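Local coordinates for glycolipid-binding domain-containing protein (Pseudomonas aeruginosa, PDB 2H1T), which is of unknown function but may bind glycolipids and take part in their metabolism, at residues S20-R25 and S33-P38; L48-R53 and A63-E68; A127-L132 and M144-T149; A153-Y158 and K167-V172. All blocks are in the same frame, centred on the assembly; numbering follows the deposited sequence.

All four contacts are antiparallel hairpins, met one after another along the chain. Contacts 1 and 2 are buried and belong to one six-stranded sheet, where strands 30-38 and 45-54 are neighbours; Leu35 N to Leu48 O and Glu22 OE2 to Tyr50 OH tie them together. Contacts 3 and 4 are partly buried and share the seven-stranded mixed sheet through strands 142-152 and 155-160, joined by Leu157 N to Thr149 O. Contacts 2 and 3 lie on opposite sides of the chain's centre, about 22 Å between centres. Contact 1 buries a carboxylate-hydroxyl pair and contact 2 packs aromatic and aliphatic groups, whereas contact 3 has a water bridge between charges and contact 4 an imidazole-leucine CH-pi contact.

Contact 1: residues S20-R25 and S33-P38; sequences SWEALR and SQLRAP
Trp21 and Arg36 form a hydrogen-bonded pair in the antiparallel beta hairpin of strands 16-26 and 30-38, with Ala23 and Gln34 as the next such pair. Backbone bonds run both ways in each: Arg36 N reaches Trp21 O at 2.7 Å and nearly straight (176°), and Ala23 N reaches Gln34 O at 3.0 Å. Between these pairs, weaker CA-H...O contacts use the same carbonyls, as from Glu22 CA to Gln34 O.

On the face of Trp21 and Arg36 the two side chains lie side by side and point the same way, ring and guanidinium planes 58° apart. Trp21 CZ3 sits at the guanidinium edge, 3.4 Å from Arg36 NE, and the same carbon is 3.3 Å from Gln34 O. The far end of Arg36 makes a salt bridge with Glu68 of the second subunit; a strand of that subunit pairs with residues 22-25 and carries the sheet across the interface.

On the buried face of Glu22, Leu24, Ser33 and Leu35, one carboxylate and one hydroxyl lie among leucines. The extended Glu22 chain carries its carboxylate across to Ser33, with Tyr50 and Ser108 as further hydrogen-bonding partners. Ser33 OG donates to the anti lone pair of Glu22 OE2 at 2.6 Å.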
# COMPACT_ATOMS: atom_id res chain seq x y z
N SER A 20 0.57 -8.99 -2.27
CA SER A 20 -0.59 -8.55 -1.56
C SER A 20 -0.56 -8.88 -0.07
O SER A 20 0.07 -9.83 0.38
CB SER A 20 -1.84 -9.19 -2.17
OG SER A 20 -1.69 -10.57 -2.31
N TRP A 21 -1.27 -8.07 0.68
CA TRP A 21 -1.53 -8.35 2.06
C TRP A 21 -2.97 -7.92 2.26
O TRP A 21 -3.35 -6.76 1.92
CB TRP A 21 -0.59 -7.56 2.96
CG TRP A 21 -1.12 -7.42 4.34
CD1 TRP A 21 -0.82 -8.19 5.42
CD2 TRP A 21 -2.13 -6.51 4.77
NE1 TRP A 21 -1.55 -7.79 6.50
CE2 TRP A 21 -2.35 -6.75 6.14
CE3 TRP A 21 -2.90 -5.52 4.11
CZ2 TRP A 21 -3.31 -6.02 6.88
CZ3 TRP A 21 -3.86 -4.80 4.82
CH2 TRP A 21 -4.04 -5.04 6.20
N GLU A 22 -3.78 -8.83 2.79
CA GLU A 22 -5.18 -8.56 2.98
C GLU A 22 -5.55 -8.93 4.41
O GLU A 22 -5.24 -10.04 4.89
CB GLU A 22 -6.04 -9.37 1.96
CG GLU A 22 -7.52 -9.26 2.21
CD GLU A 22 -8.40 -9.92 1.18
OE1 GLU A 22 -7.92 -10.78 0.46
OE2 GLU A 22 -9.59 -9.57 1.11
N ALA A 23 -6.23 -8.00 5.08
CA ALA A 23 -6.81 -8.21 6.41
C ALA A 23 -8.32 -8.09 6.34
O ALA A 23 -8.89 -7.04 5.98
CB ALA A 23 -6.24 -7.22 7.39
N LEU A 24 -9.00 -9.19 6.68
CA LEU A 24 -10.44 -9.23 6.55
C LEU A 24 -11.14 -9.52 7.89
O LEU A 24 -10.65 -10.32 8.70
CB LEU A 24 -10.80 -10.29 5.51
CG LEU A 24 -12.26 -10.60 5.20
CD1 LEU A 24 -12.33 -11.12 3.75
CD2 LEU A 24 -12.82 -11.63 6.17
N ARG A 25 -12.28 -8.88 8.09
CA ARG A 25 -13.16 -9.17 9.24
C ARG A 25 -14.43 -9.86 8.73
O ARG A 25 -15.08 -9.36 7.82
CB ARG A 25 -13.55 -7.91 9.99
CG ARG A 25 -14.15 -8.21 11.36
CD ARG A 25 -14.49 -6.94 12.14
NE ARG A 25 -15.48 -6.13 11.43
CZ ARG A 25 -15.23 -5.03 10.75
NH1 ARG A 25 -14.00 -4.52 10.67
NH2 ARG A 25 -16.25 -4.40 10.13
N SER A 33 -12.97 -5.82 4.28
CA SER A 33 -11.60 -6.11 4.03
C SER A 33 -10.81 -4.91 3.51
O SER A 33 -11.36 -4.03 2.84
CB SER A 33 -11.51 -7.28 3.03
OG SER A 33 -10.19 -7.63 2.78
N GLN A 34 -9.54 -4.89 3.88
CA GLN A 34 -8.55 -3.94 3.41
C GLN A 34 -7.44 -4.76 2.78
O GLN A 34 -6.80 -5.60 3.44
CB GLN A 34 -7.95 -3.15 4.58
CG GLN A 34 -8.91 -2.20 5.26
CD GLN A 34 -8.18 -0.97 5.88
OE1 GLN A 34 -8.30 0.18 5.38
NE2 GLN A 34 -7.39 -1.23 6.93
N LEU A 35 -7.19 -4.50 1.50
CA LEU A 35 -6.24 -5.27 0.72
C LEU A 35 -5.20 -4.32 0.15
O LEU A 35 -5.52 -3.32 -0.49
CB LEU A 35 -7.03 -6.04 -0.37
CG LEU A 35 -6.31 -6.87 -1.42
CD1 LEU A 35 -7.31 -7.78 -2.18
CD2 LEU A 35 -5.55 -6.00 -2.39
N ARG A 36 -3.93 -4.59 0.38
CA ARG A 36 -2.87 -3.71 -0.21
C ARG A 36 -2.03 -4.56 -1.12
O ARG A 36 -1.71 -5.70 -0.76
CB ARG A 36 -2.00 -3.10 0.90
CG ARG A 36 -2.83 -2.25 1.88
CD ARG A 36 -1.97 -1.66 2.97
NE ARG A 36 -2.65 -1.63 4.28
CZ ARG A 36 -2.71 -0.58 5.11
NH1 ARG A 36 -2.19 0.58 4.77
NH2 ARG A 36 -3.32 -0.69 6.27
N ALA A 37 -1.65 -4.00 -2.28
CA ALA A 37 -1.01 -4.77 -3.33
C ALA A 37 -0.41 -3.84 -4.38
O ALA A 37 -0.77 -2.66 -4.45
CB ALA A 37 -2.01 -5.74 -4.00
N PRO A 38 0.56 -4.35 -5.14
CA PRO A 38 1.15 -3.59 -6.23
C PRO A 38 0.34 -3.75 -7.50
O PRO A 38 -0.16 -4.85 -7.78
CB PRO A 38 2.51 -4.26 -6.39
CG PRO A 38 2.26 -5.70 -6.02
CD PRO A 38 1.22 -5.66 -4.96

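Contact 2: residues L48-R53 and A63-E68; sequences LDYRLR and AVFHVE. With EDO (1,2-ethanediol), chain D.
Leu52 and Ala63 make the tightest carbon contact of this antiparallel hairpin: Leu52 CD2 presses to 3.4 Å from Ala63 CB, closer than usual van der Waals distance. On the same buried face Phe65 is bordered closely by Tyr50 and Leu48 of the opposite strand. Tyr50 CB lies 3.6 Å from Phe65 CD1, and Leu48 CD1 comes in at the ring edge, 4.1 Å from that same atom. With chi1 at 74°, Tyr50 CG stands between its own N and carbonyl carbon, and the ring end leads away from strand 63-68, its OH bonding to Glu22.

The other face is partly exposed and more polar. Arg51 and Val64 run side by side, with Arg51 NH2 3.5 Å from Val64 CG2. Asp49 and His66 also point the same way, their planes 19° apart, but His66 NE2 instead donates to Glu68 OE2 at 2.7 Å, nearly straight (174°), while Asp49 is held by Gln47. A 1,2-ethanediol, probably from the crystallisation liquor, rests here, O1 weakly bonded to Asp49 O.

Strand 30-38 flanks the hairpin beside 48-53 and strand 72-80 beside 63-68, while Ile103 and Ile105 of strand 102-106 pack against its apolar face.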
# COMPACT_ATOMS: atom_id res chain seq x y z
N LEU A 48 -7.22 -1.40 -1.75
CA LEU A 48 -8.60 -1.73 -2.03
C LEU A 48 -9.29 -1.99 -0.69
O LEU A 48 -8.82 -2.79 0.12
CB LEU A 48 -8.69 -3.01 -2.88
CG LEU A 48 -10.13 -3.48 -3.14
CD1 LEU A 48 -10.88 -2.45 -3.95
CD2 LEU A 48 -10.15 -4.79 -3.88
N ASP A 49 -10.39 -1.30 -0.46
CA ASP A 49 -11.28 -1.55 0.69
C ASP A 49 -12.56 -2.09 0.10
O ASP A 49 -13.06 -1.55 -0.87
CB ASP A 49 -11.58 -0.25 1.45
CG ASP A 49 -10.34 0.36 2.09
OD1 ASP A 49 -9.50 -0.37 2.61
OD2 ASP A 49 -10.21 1.61 2.07
N TYR A 50 -13.08 -3.18 0.63
CA TYR A 50 -14.33 -3.67 0.10
C TYR A 50 -15.20 -4.30 1.16
O TYR A 50 -14.72 -4.73 2.20
CB TYR A 50 -14.07 -4.63 -1.06
CG TYR A 50 -13.52 -6.02 -0.70
CD1 TYR A 50 -14.37 -7.08 -0.30
CD2 TYR A 50 -12.17 -6.33 -0.88
CE1 TYR A 50 -13.84 -8.34 0.00
CE2 TYR A 50 -11.67 -7.62 -0.63
CZ TYR A 50 -12.51 -8.61 -0.19
OH TYR A 50 -11.99 -9.87 0.06
N ARG A 51 -16.49 -4.34 0.86
CA ARG A 51 -17.43 -5.02 1.73
C ARG A 51 -18.36 -5.85 0.89
O ARG A 51 -18.90 -5.36 -0.11
CB ARG A 51 -18.20 -3.98 2.58
CG ARG A 51 -19.35 -4.60 3.44
CD ARG A 51 -20.13 -3.55 4.26
NE ARG A 51 -20.74 -2.49 3.44
CZ ARG A 51 -21.93 -2.55 2.83
NH1 ARG A 51 -22.69 -3.65 2.89
NH2 ARG A 51 -22.35 -1.49 2.15
N LEU A 52 -18.53 -7.11 1.29
CA LEU A 52 -19.49 -8.01 0.66
C LEU A 52 -20.56 -8.42 1.65
O LEU A 52 -20.31 -8.56 2.85
CB LEU A 52 -18.80 -9.28 0.11
CG LEU A 52 -17.59 -9.03 -0.80
CD1 LEU A 52 -16.95 -10.39 -1.21
CD2 LEU A 52 -17.98 -8.16 -2.00
N ARG A 53 -21.78 -8.58 1.13
CA ARG A 53 -22.90 -9.02 1.94
C ARG A 53 -23.63 -10.09 1.14
O ARG A 53 -23.85 -9.94 -0.07
CB ARG A 53 -23.81 -7.86 2.30
CG ARG A 53 -25.07 -8.25 3.08
CD ARG A 53 -25.95 -7.04 3.50
NE ARG A 53 -26.46 -6.33 2.33
CZ ARG A 53 -27.50 -6.72 1.60
NH1 ARG A 53 -28.16 -7.83 1.90
NH2 ARG A 53 -27.89 -6.00 0.56
N ALA A 63 -22.11 -5.73 -3.05
CA ALA A 63 -20.67 -5.54 -3.00
C ALA A 63 -20.34 -4.04 -3.16
O ALA A 63 -20.88 -3.39 -4.03
CB ALA A 63 -20.00 -6.36 -4.09
N VAL A 64 -19.46 -3.53 -2.30
CA VAL A 64 -18.97 -2.15 -2.35
C VAL A 64 -17.44 -2.15 -2.33
O VAL A 64 -16.84 -2.83 -1.50
CB VAL A 64 -19.50 -1.34 -1.14
CG1 VAL A 64 -19.10 0.10 -1.25
CG2 VAL A 64 -21.00 -1.45 -1.04
N PHE A 65 -16.85 -1.41 -3.26
CA PHE A 65 -15.41 -1.29 -3.47
C PHE A 65 -14.96 0.15 -3.47
O PHE A 65 -15.64 1.01 -4.03
CB PHE A 65 -15.06 -1.84 -4.85
CG PHE A 65 -15.38 -3.29 -5.03
CD1 PHE A 65 -14.48 -4.28 -4.65
CD2 PHE A 65 -16.59 -3.68 -5.63
CE1 PHE A 65 -14.80 -5.63 -4.81
CE2 PHE A 65 -16.90 -5.01 -5.78
CZ PHE A 65 -16.01 -5.99 -5.39
N HIS A 66 -13.77 0.40 -2.90
CA HIS A 66 -13.17 1.73 -2.86
C HIS A 66 -11.72 1.45 -2.99
O HIS A 66 -11.14 0.74 -2.15
CB HIS A 66 -13.47 2.45 -1.52
CG HIS A 66 -12.70 3.71 -1.30
ND1 HIS A 66 -13.30 4.95 -1.29
CD2 HIS A 66 -11.40 3.92 -1.00
CE1 HIS A 66 -12.38 5.88 -1.05
NE2 HIS A 66 -11.23 5.27 -0.86
N VAL A 67 -11.15 1.90 -4.10
CA VAL A 67 -9.74 1.69 -4.39
C VAL A 67 -9.04 3.02 -4.53
O VAL A 67 -9.52 3.90 -5.23
CB VAL A 67 -9.50 0.87 -5.66
CG1 VAL A 67 -10.15 1.50 -6.86
CG2 VAL A 67 -8.03 0.71 -5.91
N GLU A 68 -7.91 3.15 -3.87
CA GLU A 68 -7.06 4.31 -4.02
C GLU A 68 -5.69 3.92 -4.60
O GLU A 68 -5.02 3.00 -4.12
CB GLU A 68 -6.87 5.03 -2.69
CG GLU A 68 -8.12 5.16 -1.85
CD GLU A 68 -7.95 6.16 -0.70
OE1 GLU A 68 -6.79 6.55 -0.37
OE2 GLU A 68 -9.00 6.55 -0.14
C1 EDO D . -15.36 0.22 1.90
O1 EDO D . -15.86 -0.28 0.66
C2 EDO D . -16.09 -0.45 3.06
O2 EDO D . -15.20 -0.69 4.18

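Contact 3: residues A127-L132 and M144-T149; sequences AEIRAL and MRQAYT
Ile129 and Gln146 meet through their first torsions: chi1 of 74° puts Ile129 CG1 between its own N and carbonyl carbon, while chi1 of -59° sets Gln146 CG beside its backbone N. The two side chains then cross, Ile129 CG1 3.9 Å from Gln146 CB. Ile129 CD1 reaches on to Tyr148 CE1, also 3.9 Å away, and Ala131 CB abuts the Gln146 amide, 3.5 Å from Gln146 CD. That amide's nitrogen is satisfied by Asp104, and Tyr148 OH by Asn112. Polar ends and aliphatic flanks thus lie together on one face of the hairpin.

Three hydrogen-bonded pairs, Ala127 with Tyr148, Ile129 with Gln146 and Ala131 with Met144 (a selenomethionine), each close with two backbone bonds. The strands are twisted, the directions of the two short segments 145° apart.

The opposite face carries charge and is more exposed. Glu128 OE1 and Arg145 NH2 stand 4.3 Å apart, too far for a salt bridge, and a water spans them: it donates to Glu128 OE1 at 2.6 Å and accepts from Arg145 NH2 at 3.0 Å. The second carboxylate oxygen, Glu128 OE2, pairs with Arg126.

Helix 113-119 packs against Ala127, Ile129 and Tyr148, strand 102-106 runs parallel beside strand 126-135, and strand 155-160 continues the mixed sheet next to strand 142-152.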
# COMPACT_ATOMS: atom_id res chain seq x y z
N ALA A 127 -18.86 -28.84 -10.05
CA ALA A 127 -19.81 -27.83 -10.53
C ALA A 127 -19.12 -26.81 -11.43
O ALA A 127 -18.00 -26.37 -11.16
CB ALA A 127 -20.46 -27.11 -9.37
N GLU A 128 -19.80 -26.41 -12.50
CA GLU A 128 -19.32 -25.31 -13.28
C GLU A 128 -20.19 -24.09 -12.96
O GLU A 128 -21.42 -24.18 -12.90
CB GLU A 128 -19.33 -25.66 -14.76
CG GLU A 128 -18.69 -27.03 -15.07
CD GLU A 128 -18.38 -27.23 -16.54
OE1 GLU A 128 -19.04 -26.56 -17.37
OE2 GLU A 128 -17.50 -28.05 -16.89
N ILE A 129 -19.54 -22.95 -12.73
CA ILE A 129 -20.23 -21.76 -12.30
C ILE A 129 -19.87 -20.63 -13.26
O ILE A 129 -18.93 -20.76 -14.05
CB ILE A 129 -19.90 -21.37 -10.82
CG1 ILE A 129 -18.48 -20.79 -10.70
CG2 ILE A 129 -20.02 -22.59 -9.88
CD1 ILE A 129 -18.15 -20.16 -9.39
N ARG A 130 -20.67 -19.58 -13.20
CA ARG A 130 -20.40 -18.31 -13.84
C ARG A 130 -20.11 -17.26 -12.76
O ARG A 130 -20.99 -16.83 -11.99
CB ARG A 130 -21.55 -17.93 -14.77
CG ARG A 130 -21.29 -16.68 -15.61
CD ARG A 130 -22.50 -16.25 -16.48
NE ARG A 130 -22.80 -17.25 -17.48
CZ ARG A 130 -22.06 -17.46 -18.57
NH1 ARG A 130 -20.96 -16.73 -18.85
NH2 ARG A 130 -22.40 -18.44 -19.40
N ALA A 131 -18.83 -16.91 -12.63
CA ALA A 131 -18.40 -16.01 -11.60
C ALA A 131 -18.30 -14.60 -12.14
O ALA A 131 -17.92 -14.38 -13.29
CB ALA A 131 -17.03 -16.44 -11.03
N LEU A 132 -18.64 -13.62 -11.33
CA LEU A 132 -18.37 -12.22 -11.71
C LEU A 132 -16.96 -11.81 -11.27
O LEU A 132 -16.69 -11.57 -10.09
CB LEU A 132 -19.48 -11.29 -11.18
CG LEU A 132 -19.38 -9.84 -11.56
CD1 LEU A 132 -19.44 -9.67 -13.11
CD2 LEU A 132 -20.53 -9.04 -10.87
N MSE A 144 -17.02 -14.81 -15.91
CA MSE A 144 -15.98 -15.82 -16.14
C MSE A 144 -16.42 -17.21 -15.69
O MSE A 144 -16.87 -17.39 -14.55
CB MSE A 144 -14.69 -15.45 -15.40
CG MSE A 144 -13.58 -16.40 -15.66
SE MSE A 144 -12.11 -16.03 -14.53
CE MSE A 144 -11.50 -14.47 -15.48
N ARG A 145 -16.32 -18.16 -16.61
CA ARG A 145 -16.68 -19.55 -16.36
C ARG A 145 -15.57 -20.23 -15.55
O ARG A 145 -14.40 -20.13 -15.88
CB ARG A 145 -16.94 -20.28 -17.67
CG ARG A 145 -18.24 -19.83 -18.38
CD ARG A 145 -18.38 -20.38 -19.79
NE ARG A 145 -18.29 -21.83 -19.78
CZ ARG A 145 -17.34 -22.55 -20.37
NH1 ARG A 145 -16.39 -21.98 -21.12
NH2 ARG A 145 -17.37 -23.87 -20.25
N GLN A 146 -15.98 -20.89 -14.47
CA GLN A 146 -15.05 -21.53 -13.54
C GLN A 146 -15.61 -22.89 -13.18
O GLN A 146 -16.80 -23.11 -13.29
CB GLN A 146 -14.90 -20.70 -12.28
CG GLN A 146 -14.40 -19.29 -12.53
CD GLN A 146 -14.22 -18.50 -11.27
OE1 GLN A 146 -14.67 -18.90 -10.18
NE2 GLN A 146 -13.50 -17.38 -11.40
N ALA A 147 -14.75 -23.80 -12.72
CA ALA A 147 -15.25 -25.04 -12.12
C ALA A 147 -14.63 -25.30 -10.75
O ALA A 147 -13.45 -24.98 -10.50
CB ALA A 147 -15.01 -26.23 -13.03
N TYR A 148 -15.45 -25.87 -9.88
CA TYR A 148 -15.02 -26.38 -8.59
C TYR A 148 -15.36 -27.87 -8.46
O TYR A 148 -16.48 -28.31 -8.73
CB TYR A 148 -15.70 -25.61 -7.46
CG TYR A 148 -15.18 -24.22 -7.17
CD1 TYR A 148 -15.48 -23.14 -8.02
CD2 TYR A 148 -14.47 -23.96 -6.00
CE1 TYR A 148 -15.00 -21.82 -7.72
CE2 TYR A 148 -14.01 -22.68 -5.70
CZ TYR A 148 -14.27 -21.63 -6.58
OH TYR A 148 -13.80 -20.38 -6.27
N THR A 149 -14.36 -28.65 -8.03
CA THR A 149 -14.60 -30.02 -7.67
C THR A 149 -14.14 -30.29 -6.23
O THR A 149 -13.00 -29.98 -5.86
CB THR A 149 -13.89 -30.94 -8.68
OG1 THR A 149 -14.31 -30.56 -10.02
CG2 THR A 149 -14.21 -32.39 -8.41
O HOH W 1 -19.23 -24.01 -17.90

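Contact 4: residues A153-Y158 and K167-V172; sequences ASHYLY and KAVLLV
His155 and Leu171 are a non-hydrogen-bonded pair in the antiparallel beta hairpin of strands 155-160 and 167-172, part of the mixed sheet, their side chains side by side. Two pairs satisfy each other's backbone groups. Tyr156 and Leu170 exchange two bonds, the one from Leu170 N to Tyr156 O being 2.8 Å and nearly straight (172°). Tyr158 and Ala168 exchange two more, Tyr158 N to Ala168 O measuring 2.7 Å. Beyond the last bridge, Val172 N donates to Ser154 O at 2.9 Å, extending the pairing into the turn before strand 155-160. The backbone of Leu157 bonds instead to Thr149, and that of Leu171 to strand 178-181. Several carbonyls also receive a CA-H, as Leu170 O does from His155 CA.

Three polar side-chain ends have partners outside the two segments. His155 ND1 is hydrogen-bonded to Asp152, Lys167 NZ forms a salt bridge with Glu159, and Tyr158 OH bonds to a 2-methyl-2,4-pentanediol, probably from the crystallisation liquor.

Apolar contacts occur on both faces. Tyr156 and Val172 cross at about a right angle, Tyr156 CD1 lying 4.0 Å from Val172 CG2, with Ile116 of helix 113-119 against both. On the other face Leu171 CG is anti to its backbone N (chi1 179°), and chi2 of 73° turns CD1 over the His155 ring. This CH-pi contact puts Leu171 CD1 3.7 Å from the imidazole centroid and nearest to His155 NE2.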
# COMPACT_ATOMS: atom_id res chain seq x y z
N ALA A 153 -13.11 -33.09 2.26
CA ALA A 153 -13.69 -31.96 3.03
C ALA A 153 -12.83 -30.73 3.00
O ALA A 153 -13.34 -29.63 3.03
CB ALA A 153 -13.95 -32.33 4.47
N SER A 154 -11.52 -30.91 2.96
CA SER A 154 -10.62 -29.75 3.07
C SER A 154 -9.89 -29.35 1.76
O SER A 154 -9.10 -28.40 1.74
CB SER A 154 -9.65 -29.99 4.23
OG SER A 154 -8.66 -30.93 3.88
N HIS A 155 -10.17 -30.05 0.67
CA HIS A 155 -9.51 -29.76 -0.60
C HIS A 155 -10.51 -29.65 -1.72
O HIS A 155 -11.34 -30.55 -1.92
CB HIS A 155 -8.51 -30.85 -0.97
CG HIS A 155 -7.35 -30.98 -0.05
ND1 HIS A 155 -7.40 -31.76 1.09
CD2 HIS A 155 -6.09 -30.47 -0.10
CE1 HIS A 155 -6.23 -31.72 1.69
NE2 HIS A 155 -5.42 -30.95 0.99
N TYR A 156 -10.37 -28.56 -2.50
CA TYR A 156 -11.13 -28.28 -3.69
C TYR A 156 -10.22 -28.03 -4.90
O TYR A 156 -9.24 -27.28 -4.80
CB TYR A 156 -11.98 -27.01 -3.47
CG TYR A 156 -13.20 -27.30 -2.66
CD1 TYR A 156 -13.12 -27.43 -1.27
CD2 TYR A 156 -14.45 -27.52 -3.27
CE1 TYR A 156 -14.25 -27.76 -0.52
CE2 TYR A 156 -15.59 -27.81 -2.49
CZ TYR A 156 -15.47 -27.95 -1.14
OH TYR A 156 -16.58 -28.27 -0.37
N LEU A 157 -10.57 -28.67 -6.02
CA LEU A 157 -9.94 -28.36 -7.31
C LEU A 157 -10.64 -27.21 -8.00
O LEU A 157 -11.83 -27.28 -8.33
CB LEU A 157 -9.90 -29.58 -8.20
CG LEU A 157 -9.25 -29.42 -9.58
CD1 LEU A 157 -7.73 -29.22 -9.44
CD2 LEU A 157 -9.59 -30.60 -10.42
N TYR A 158 -9.88 -26.14 -8.21
CA TYR A 158 -10.37 -24.95 -8.89
C TYR A 158 -9.85 -25.02 -10.34
O TYR A 158 -8.71 -25.38 -10.56
CB TYR A 158 -9.88 -23.63 -8.21
CG TYR A 158 -10.15 -22.48 -9.13
CD1 TYR A 158 -11.41 -21.87 -9.17
CD2 TYR A 158 -9.18 -22.07 -10.08
CE1 TYR A 158 -11.66 -20.84 -10.12
CE2 TYR A 158 -9.45 -21.11 -11.02
CZ TYR A 158 -10.69 -20.50 -11.04
OH TYR A 158 -10.92 -19.49 -11.98
N LYS A 167 -5.30 -24.27 -13.19
CA LYS A 167 -5.91 -25.17 -12.23
C LYS A 167 -5.12 -25.08 -10.93
O LYS A 167 -3.89 -24.89 -10.95
CB LYS A 167 -5.87 -26.63 -12.74
CG LYS A 167 -6.41 -26.80 -14.14
CD LYS A 167 -6.65 -28.29 -14.46
CE LYS A 167 -6.93 -28.53 -15.91
NZ LYS A 167 -8.19 -27.90 -16.36
N ALA A 168 -5.83 -25.22 -9.81
CA ALA A 168 -5.20 -25.21 -8.51
C ALA A 168 -6.00 -26.08 -7.53
O ALA A 168 -7.23 -26.28 -7.73
CB ALA A 168 -5.06 -23.78 -7.96
N VAL A 169 -5.30 -26.65 -6.54
CA VAL A 169 -5.95 -27.33 -5.40
C VAL A 169 -5.88 -26.44 -4.16
O VAL A 169 -4.81 -26.06 -3.73
CB VAL A 169 -5.28 -28.65 -4.99
CG1 VAL A 169 -5.84 -29.13 -3.62
CG2 VAL A 169 -5.46 -29.70 -6.06
N LEU A 170 -7.05 -26.09 -3.61
CA LEU A 170 -7.16 -25.19 -2.47
C LEU A 170 -7.34 -26.00 -1.20
O LEU A 170 -8.12 -26.97 -1.17
CB LEU A 170 -8.32 -24.20 -2.62
CG LEU A 170 -8.48 -23.52 -3.99
CD1 LEU A 170 -9.54 -22.37 -3.89
CD2 LEU A 170 -7.21 -23.03 -4.57
N LEU A 171 -6.55 -25.65 -0.18
CA LEU A 171 -6.72 -26.22 1.14
C LEU A 171 -7.56 -25.20 1.95
O LEU A 171 -7.17 -24.03 2.06
CB LEU A 171 -5.37 -26.45 1.82
CG LEU A 171 -5.44 -27.03 3.22
CD1 LEU A 171 -5.82 -28.52 3.23
CD2 LEU A 171 -4.11 -26.84 3.95
N VAL A 172 -8.69 -25.65 2.46
CA VAL A 172 -9.65 -24.83 3.16
C VAL A 172 -9.93 -25.40 4.56
O VAL A 172 -9.70 -26.58 4.84
CB VAL A 172 -10.96 -24.63 2.36
CG1 VAL A 172 -10.62 -24.11 0.98
CG2 VAL A 172 -11.78 -25.95 2.21